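Local atomic coordinates of peptidoglycan glycosyltransferase (Eggerthella lenta, PDB entry 4MNR), a protein that belongs to the penicillin-binding proteins, a family of bacterial cell-wall enzymes, and carries a domain related to the beta-lactamases. Residues D255-G260 / S279-A284. Residues are numbered along the deposited sequence; the frame is centred on the assembly and turned at random.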
loop_
_atom_site.group_PDB
_atom_site.type_symbol
_atom_site.label_atom_id
_atom_site.label_comp_id
_atom_site.label_asym_id
_atom_site.label_seq_id
_atom_site.Cartn_x
_atom_site.Cartn_y
_atom_site.Cartn_z
ATOM N N ASP A 255 21.931 -5.998 -10.621
ATOM C CA ASP A 255 21.392 -5.229 -11.749
ATOM C C ASP A 255 19.937 -5.604 -12.020
ATOM O O ASP A 255 19.068 -4.727 -12.125
ATOM C CB ASP A 255 22.222 -5.444 -13.017
ATOM C CG ASP A 255 23.621 -4.860 -12.915
ATOM O OD1 ASP A 255 23.777 -3.746 -12.372
ATOM O OD2 ASP A 255 24.570 -5.522 -13.389
ATOM N N LYS A 256 19.667 -6.906 -12.102
ATOM C CA LYS A 256 18.309 -7.377 -12.406
ATOM C C LYS A 256 17.340 -7.114 -11.262
ATOM O O LYS A 256 16.181 -6.776 -11.500
ATOM C CB LYS A 256 18.297 -8.877 -12.717
ATOM C CG LYS A 256 18.748 -9.261 -14.113
ATOM C CD LYS A 256 18.468 -10.747 -14.358
ATOM C CE LYS A 256 18.881 -11.181 -15.756
ATOM N NZ LYS A 256 20.360 -11.193 -15.914
ATOM N N LEU A 257 17.791 -7.275 -10.018
ATOM C CA LEU A 257 16.858 -7.082 -8.913
ATOM C C LEU A 257 16.465 -5.609 -8.815
ATOM O O LEU A 257 15.294 -5.283 -8.633
ATOM C CB LEU A 257 17.412 -7.606 -7.581
ATOM C CG LEU A 257 16.449 -7.383 -6.405
ATOM C CD1 LEU A 257 15.132 -8.160 -6.583
ATOM C CD2 LEU A 257 17.105 -7.737 -5.077
ATOM N N VAL A 258 17.441 -4.719 -8.956
ATOM C CA VAL A 258 17.147 -3.298 -8.866
ATOM C C VAL A 258 16.267 -2.852 -10.041
ATOM O O VAL A 258 15.299 -2.112 -9.855
ATOM C CB VAL A 258 18.419 -2.454 -8.756
ATOM C CG1 VAL A 258 18.068 -0.972 -8.779
ATOM C CG2 VAL A 258 19.151 -2.820 -7.461
ATOM N N ALA A 259 16.589 -3.320 -11.245
ATOM C CA ALA A 259 15.783 -2.992 -12.424
ATOM C C ALA A 259 14.357 -3.507 -12.270
ATOM O O ALA A 259 13.395 -2.844 -12.666
ATOM C CB ALA A 259 16.413 -3.567 -13.676
ATOM N N GLY A 260 14.216 -4.694 -11.693
ATOM C CA GLY A 260 12.898 -5.264 -11.490
ATOM C C GLY A 260 12.063 -4.442 -10.525
ATOM O O GLY A 260 10.868 -4.204 -10.758
ATOM N N SER A 279 9.320 5.501 -2.892
ATOM C CA SER A 279 9.742 4.191 -2.383
ATOM C C SER A 279 11.164 3.947 -2.867
ATOM O O SER A 279 11.545 4.408 -3.942
ATOM C CB SER A 279 8.791 3.086 -2.854
ATOM O OG SER A 279 7.509 3.249 -2.270
ATOM N N LEU A 280 11.963 3.252 -2.058
ATOM C CA LEU A 280 13.411 3.249 -2.260
ATOM C C LEU A 280 14.014 1.864 -2.443
ATOM O O LEU A 280 13.587 0.896 -1.811
ATOM C CB LEU A 280 14.103 3.923 -1.070
ATOM C CG LEU A 280 13.621 5.335 -0.743
ATOM C CD1 LEU A 280 14.260 5.848 0.536
ATOM C CD2 LEU A 280 13.957 6.219 -1.904
HETATM N N MSE A 281 15.013 1.794 -3.325
HETATM C CA MSE A 281 15.857 0.607 -3.505
HETATM C C MSE A 281 17.307 1.051 -3.538
HETATM O O MSE A 281 17.618 2.134 -4.028
HETATM C CB MSE A 281 15.544 -0.107 -4.827
HETATM C CG MSE A 281 14.432 -1.110 -4.756
HETATM SE SE MSE A 281 14.792 -2.687 -3.662
HETATM C CE MSE A 281 15.938 -3.786 -4.781
ATOM N N PRO A 282 18.215 0.211 -3.032
ATOM C CA PRO A 282 19.627 0.585 -3.142
ATOM C C PRO A 282 20.069 0.594 -4.598
ATOM O O PRO A 282 19.394 0.008 -5.451
ATOM C CB PRO A 282 20.353 -0.549 -2.409
ATOM C CG PRO A 282 19.331 -1.170 -1.537
ATOM C CD PRO A 282 18.015 -1.019 -2.254
ATOM N N SER A 283 21.196 1.240 -4.876
ATOM C CA SER A 283 21.766 1.202 -6.212
ATOM C C SER A 283 22.284 -0.205 -6.480
ATOM O O SER A 283 22.618 -0.940 -5.548
ATOM C CB SER A 283 22.908 2.216 -6.338
ATOM O OG SER A 283 24.026 1.840 -5.551
ATOM N N ALA A 284 22.347 -0.585 -7.752
ATOM C CA ALA A 284 22.931 -1.871 -8.110
ATOM C C ALA A 284 24.387 -1.918 -7.664
ATOM O O ALA A 284 24.880 -2.967 -7.255
ATOM C CB ALA A 284 22.818 -2.116 -9.606
#
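With CG1 anti to the backbone N (chi1 175°) and CG2 beside it, V258 meets the 279-284 loop with both methyls, while in M281, a selenomethionine, chi2 (-67°) turns SE and chi3 (-77°) then sets CE against the helix. M281 CE lies 4.0 Å from L257 CG and nearly as close to L257 CD2, the two side chains crossing at about a right angle. V258 does most of the work from the helix side: its CG2 sits 3.5 Å from P282 O, and CG1 is 3.7 Å from the same oxygen. P282 O, buried here, finds no polar partner in the model. V258 CG2 also lies 4.3 Å from A284 CB. At the outer edge D255 starts off pointing away, but its carboxylate swings back, with D255 OD1 3.4 Å from A284 CB. No hydrogen bond crosses the contact; methyl groups meet carbons and oxygens. S283 N-caps the next helix, its OG bonded to D286 N. The contact thus packs helix 242-263 of the transpeptidase domain against the loop leading into helix 284-289, whose L287 touches both V258 and P282, while helix 291-298 lies against L257 through L294, A297 and A298.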